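Local coordinates for protein probable fumarate reductase Ifc3 (Shewanella frigidimarina, PDB 1QO8) that catalyses the reduction of fumarate to succinate in vitro, essentially in one direction, using one FAD and four covalently bound c-type hemes per subunit, at residues V383-N388 against G450-L456; I206-S211 against V550-I554. The contacts are given in a common frame with arbitrary orientation. Residue numbers count along the deposited sequence, not the author numbering.

Overall arrangement
From the N terminus, the chain passes the heme-binding cytochrome part, then enters the flavoprotein part, where both contacts lie. Helix 201-220 supplies the first half of contact 2. Contact 1 opens and closes next, joining the turn after strand 381-383 to the start of helix 453-469 and closing a loop of 61 residues. Contact 2 closes last, when helix 543-563 packs on helix 201-220 after 338 intervening residues. Contact 1 is thus wholly contained in the larger loop. Their centres are 49 Å apart, on opposite sides of the chain's centre. In contact 2 the Leu207 side chain is about 9 Å from the bound FAD; contact 1 lies far from the known FAD-, heme- and substrate-binding residues.

Contact 1: V383-N388 against G450-L456; sequences VNKDGN and GMKVADL
As plain packing in the flavoprotein part, far from the FAD and hemes, a type I beta turn, Asn384 to Gly387, follows strand 381-383 and packs against the link between helices 442-448 and 453-469 and the latter's first turn. Gly450 (phi 63°) ends helix 442-448 in a Schellman motif. Met451 leads to Lys452, the N-cap residue, and Leu456 N bonds to Lys452 O (2.9 Å). In register, Asp386 CA is 4.4 Å from Met451 CA, and Gly387 CA is 4.5 Å from Leu456 CA.

Hydrogen bonds hold the turn: Gly387 N to Asn384 O (2.9 Å), Asn384 N to Asn388 O (2.8 Å) and Asn388 N to Asn384 OD1 (3.0 Å). Asn384 takes chi1 p, which brings OD1 over the turn. At Gly387 (phi 103°) a CB would crowd Leu456 N and Met451 CB, and press on Asp386 O, which by itself favours glycine.

Two hydrogen bonds join the segments. Lys452 N donates to Asp386 O (2.9 Å). Asn388 ND2 donates to Asp455 OD2 (3.0 Å), both side chains with chi1 m. Met451 CA makes a CA-H...O contact with Lys385 O (3.3 Å).

Val383 CG1 meets Met451 SD (3.5 Å) and, more loosely, Leu456 CD1 (4.4 Å). Trp413 and Ile415 of strand 412-417 touch both Val383 and Met451, so Met451 packs beside that strand.

One water donates to Asn388 OD1 (2.7 Å) and Asp455 O (3.0 Å).

Contact 2: I206-S211 against V550-I554; sequences ILAEQS and VFGRI
Val550, chi1 t, is a knob set among Ile206, Leu207, Gln210 and Ser211. Its CG2 lies 3.6 Å from Gln210 O and 4.0 Å from Leu207 CD1. Its CG1 is 4.0 Å from Ile206 CG2. Leu207 CA and Val550 CA are 6.3 Å apart. Both segments are helical; their axes cross at 90° and approach to 10.5 Å. Ile206 (chi1 m, chi2 t) puts CG2 3.6 Å from both Phe551 CZ and Ile554 CD1. This is a helix-helix packing in the FAD-binding part of the FRD/SDH-type flavoprotein. The Leu207 side chain is about 8 Å from that of the FAD-binding Ala544. Ala208, whose CB points away from helix 543-563, and Leu207 also touch Phe187 of helix 184-194. Gln210 NE2 is in van der Waals contact with Ile554 CD1 (3.3 Å). At the polar edge, one water links Gln210 NE2 (2.8 Å) to Val550 O (2.7 Å). A second links Gln210 O (2.9 Å) to Arg553 NH1 (3.0 Å), and Arg553 makes a cation-pi contact with Trp217.

Contact 1: V383-N388 against G450-L456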
loop_
_atom_site.group_PDB
_atom_site.type_symbol
_atom_site.label_atom_id
_atom_site.label_comp_id
_atom_site.label_asym_id
_atom_site.label_seq_id
_atom_site.Cartn_x
_atom_site.Cartn_y
_atom_site.Cartn_z
ATOM N N VAL A 383 -0.805 7.604 33.669
ATOM C CA VAL A 383 -1.249 8.979 33.802
ATOM C C VAL A 383 -0.794 9.800 32.568
ATOM O O VAL A 383 0.218 9.458 31.911
ATOM C CB VAL A 383 -0.609 9.328 35.138
ATOM C CG1 VAL A 383 0.421 10.393 35.217
ATOM C CG2 VAL A 383 -1.606 9.312 36.294
ATOM N N ASN A 384 -1.572 10.806 32.218
ATOM C CA ASN A 384 -1.202 11.590 31.015
ATOM C C ASN A 384 -0.201 12.661 31.409
ATOM O O ASN A 384 0.249 12.651 32.580
ATOM C CB ASN A 384 -2.447 12.131 30.341
ATOM C CG ASN A 384 -3.164 13.181 31.160
ATOM O OD1 ASN A 384 -2.707 13.708 32.205
ATOM N ND2 ASN A 384 -4.333 13.454 30.583
ATOM N N LYS A 385 0.205 13.533 30.491
ATOM C CA LYS A 385 1.182 14.585 30.825
ATOM C C LYS A 385 0.816 15.507 31.970
ATOM O O LYS A 385 1.675 16.163 32.600
ATOM C CB LYS A 385 1.352 15.428 29.525
ATOM C CG LYS A 385 1.432 16.923 29.676
ATOM C CD LYS A 385 1.463 17.720 28.382
ATOM C CE LYS A 385 1.489 19.218 28.721
ATOM N NZ LYS A 385 0.074 19.648 29.081
ATOM N N ASP A 386 -0.442 15.747 32.258
ATOM C CA ASP A 386 -0.948 16.472 33.393
ATOM C C ASP A 386 -0.930 15.683 34.713
ATOM O O ASP A 386 -0.935 16.316 35.794
ATOM C CB ASP A 386 -2.403 16.935 33.173
ATOM C CG ASP A 386 -2.469 17.915 31.993
ATOM O OD1 ASP A 386 -1.509 18.665 31.748
ATOM O OD2 ASP A 386 -3.513 17.888 31.289
ATOM N N GLY A 387 -0.931 14.378 34.590
ATOM C CA GLY A 387 -1.027 13.542 35.780
ATOM C C GLY A 387 -2.397 12.933 36.023
ATOM O O GLY A 387 -2.577 12.456 37.138
ATOM N N ASN A 388 -3.264 12.785 35.027
ATOM C CA ASN A 388 -4.556 12.178 35.134
ATOM C C ASN A 388 -4.612 10.810 34.474
ATOM O O ASN A 388 -4.080 10.631 33.374
ATOM C CB ASN A 388 -5.649 13.074 34.435
ATOM C CG ASN A 388 -5.682 14.424 35.137
ATOM O OD1 ASN A 388 -5.746 14.446 36.379
ATOM N ND2 ASN A 388 -5.540 15.593 34.549
ATOM N N GLY A 450 7.173 17.317 34.794
ATOM C CA GLY A 450 6.184 18.267 34.269
ATOM C C GLY A 450 4.729 17.883 34.412
ATOM O O GLY A 450 3.862 18.405 33.656
ATOM N N MET A 451 4.290 17.065 35.382
ATOM C CA MET A 451 2.837 16.939 35.603
ATOM C C MET A 451 2.340 18.106 36.450
ATOM O O MET A 451 3.159 18.742 37.161
ATOM C CB MET A 451 2.558 15.583 36.277
ATOM C CG MET A 451 2.915 14.380 35.395
ATOM S SD MET A 451 2.613 12.848 36.280
ATOM C CE MET A 451 4.028 11.833 36.080
ATOM N N LYS A 452 1.055 18.361 36.457
ATOM C CA LYS A 452 0.458 19.327 37.422
ATOM C C LYS A 452 0.521 18.726 38.821
ATOM O O LYS A 452 0.008 17.618 39.023
ATOM C CB LYS A 452 -0.986 19.608 37.050
ATOM C CG LYS A 452 -1.162 20.196 35.636
ATOM C CD LYS A 452 -2.508 20.895 35.546
ATOM C CE LYS A 452 -2.960 21.277 34.141
ATOM N NZ LYS A 452 -4.429 21.489 33.955
ATOM N N VAL A 453 1.091 19.389 39.783
ATOM C CA VAL A 453 1.134 18.999 41.179
ATOM C C VAL A 453 -0.237 18.640 41.728
ATOM O O VAL A 453 -0.451 17.570 42.263
ATOM C CB VAL A 453 1.745 20.155 42.012
ATOM C CG1 VAL A 453 1.593 19.838 43.503
ATOM C CG2 VAL A 453 3.222 20.319 41.658
ATOM N N ALA A 454 -1.244 19.472 41.509
ATOM C CA ALA A 454 -2.599 19.193 42.016
ATOM C C ALA A 454 -3.314 18.052 41.322
ATOM O O ALA A 454 -4.055 17.192 41.858
ATOM C CB ALA A 454 -3.345 20.530 41.965
ATOM N N ASP A 455 -3.128 17.953 40.010
ATOM C CA ASP A 455 -3.709 16.791 39.296
ATOM C C ASP A 455 -3.040 15.483 39.749
ATOM O O ASP A 455 -3.777 14.545 40.099
ATOM C CB ASP A 455 -3.667 16.989 37.799
ATOM C CG ASP A 455 -4.435 18.167 37.276
ATOM O OD1 ASP A 455 -4.620 19.231 37.918
ATOM O OD2 ASP A 455 -4.942 18.038 36.136
ATOM N N LEU A 456 -1.723 15.412 39.831
ATOM C CA LEU A 456 -1.088 14.154 40.237
ATOM C C LEU A 456 -1.473 13.737 41.666
ATOM O O LEU A 456 -1.724 12.556 41.888
ATOM C CB LEU A 456 0.439 14.142 40.180
ATOM C CG LEU A 456 1.091 12.780 40.427
ATOM C CD1 LEU A 456 0.641 11.671 39.454
ATOM C CD2 LEU A 456 2.591 12.877 40.396
HETATM O O HOH W 1 -6.535 14.469 38.940
#

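Contact 2: I206-S211 against V550-I554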
loop_
_atom_site.group_PDB
_atom_site.type_symbol
_atom_site.label_atom_id
_atom_site.label_comp_id
_atom_site.label_asym_id
_atom_site.label_seq_id
_atom_site.Cartn_x
_atom_site.Cartn_y
_atom_site.Cartn_z
ATOM N N ILE A 206 6.604 -24.158 5.506
ATOM C CA ILE A 206 8.064 -24.166 5.465
ATOM C C ILE A 206 8.712 -23.597 6.720
ATOM O O ILE A 206 9.692 -24.180 7.234
ATOM C CB ILE A 206 8.558 -23.368 4.252
ATOM C CG1 ILE A 206 8.135 -24.221 3.018
ATOM C CG2 ILE A 206 10.041 -23.077 4.264
ATOM C CD1 ILE A 206 8.576 -23.680 1.695
ATOM N N LEU A 207 8.157 -22.477 7.185
ATOM C CA LEU A 207 8.601 -21.916 8.451
ATOM C C LEU A 207 8.542 -23.001 9.541
ATOM O O LEU A 207 9.583 -23.284 10.126
ATOM C CB LEU A 207 7.796 -20.687 8.909
ATOM C CG LEU A 207 8.354 -20.059 10.181
ATOM C CD1 LEU A 207 9.761 -19.567 9.901
ATOM C CD2 LEU A 207 7.472 -18.899 10.696
ATOM N N ALA A 208 7.384 -23.619 9.738
ATOM C CA ALA A 208 7.209 -24.650 10.742
ATOM C C ALA A 208 8.152 -25.827 10.490
ATOM O O ALA A 208 8.862 -26.261 11.387
ATOM C CB ALA A 208 5.777 -25.207 10.801
ATOM N N GLU A 209 8.193 -26.306 9.253
ATOM C CA GLU A 209 8.894 -27.530 8.945
ATOM C C GLU A 209 10.388 -27.443 9.148
ATOM O O GLU A 209 11.002 -28.463 9.434
ATOM C CB GLU A 209 8.618 -27.932 7.491
ATOM C CG GLU A 209 7.236 -28.605 7.424
ATOM C CD GLU A 209 6.851 -28.908 5.982
ATOM O OE1 GLU A 209 7.500 -28.438 5.038
ATOM O OE2 GLU A 209 5.852 -29.655 5.829
ATOM N N GLN A 210 10.998 -26.281 8.965
ATOM C CA GLN A 210 12.431 -26.114 8.920
ATOM C C GLN A 210 13.001 -25.357 10.108
ATOM O O GLN A 210 14.168 -24.990 10.158
ATOM C CB GLN A 210 12.751 -25.375 7.598
ATOM C CG GLN A 210 12.778 -26.401 6.465
ATOM C CD GLN A 210 12.824 -25.800 5.084
ATOM O OE1 GLN A 210 12.098 -26.256 4.198
ATOM N NE2 GLN A 210 13.687 -24.810 4.814
ATOM N N SER A 211 12.178 -25.031 11.060
ATOM C CA SER A 211 12.487 -24.264 12.250
ATOM C C SER A 211 13.427 -25.035 13.160
ATOM O O SER A 211 14.384 -24.363 13.578
ATOM C CB SER A 211 11.219 -23.839 12.968
ATOM O OG SER A 211 10.346 -24.878 13.365
ATOM N N VAL A 550 15.117 -19.360 8.639
ATOM C CA VAL A 550 14.623 -20.326 7.677
ATOM C C VAL A 550 14.672 -19.727 6.249
ATOM O O VAL A 550 15.074 -20.420 5.320
ATOM C CB VAL A 550 13.200 -20.723 8.037
ATOM C CG1 VAL A 550 12.487 -21.431 6.899
ATOM C CG2 VAL A 550 13.159 -21.612 9.279
ATOM N N PHE A 551 14.160 -18.519 6.030
ATOM C CA PHE A 551 14.049 -18.047 4.651
ATOM C C PHE A 551 15.361 -17.380 4.270
ATOM O O PHE A 551 15.679 -17.207 3.092
ATOM C CB PHE A 551 12.832 -17.118 4.459
ATOM C CG PHE A 551 11.563 -17.940 4.359
ATOM C CD1 PHE A 551 11.272 -18.675 3.219
ATOM C CD2 PHE A 551 10.695 -17.983 5.448
ATOM C CE1 PHE A 551 10.151 -19.487 3.185
ATOM C CE2 PHE A 551 9.554 -18.776 5.392
ATOM C CZ PHE A 551 9.278 -19.535 4.271
ATOM N N GLY A 552 16.130 -16.891 5.262
ATOM C CA GLY A 552 17.462 -16.347 4.971
ATOM C C GLY A 552 18.295 -17.458 4.347
ATOM O O GLY A 552 18.984 -17.194 3.337
ATOM N N ARG A 553 18.145 -18.700 4.843
ATOM C CA ARG A 553 18.991 -19.782 4.370
ATOM C C ARG A 553 18.416 -20.252 3.006
ATOM O O ARG A 553 19.177 -20.654 2.142
ATOM C CB ARG A 553 19.014 -21.014 5.291
ATOM C CG ARG A 553 19.554 -20.765 6.708
ATOM C CD ARG A 553 19.292 -21.943 7.634
ATOM N NE ARG A 553 20.212 -23.048 7.294
ATOM C CZ ARG A 553 19.976 -24.303 7.687
ATOM N NH1 ARG A 553 18.910 -24.677 8.413
ATOM N NH2 ARG A 553 20.876 -25.229 7.383
ATOM N N ILE A 554 17.075 -20.266 2.874
ATOM C CA ILE A 554 16.491 -20.606 1.569
ATOM C C ILE A 554 16.862 -19.573 0.512
ATOM O O ILE A 554 17.293 -19.992 -0.600
ATOM C CB ILE A 554 14.976 -20.808 1.683
ATOM C CG1 ILE A 554 14.634 -22.072 2.437
ATOM C CG2 ILE A 554 14.369 -20.926 0.275
ATOM C CD1 ILE A 554 13.209 -22.155 2.944
HETATM O O HOH W 2 15.608 -23.019 5.862
HETATM O O HOH W 3 16.164 -23.509 8.679
#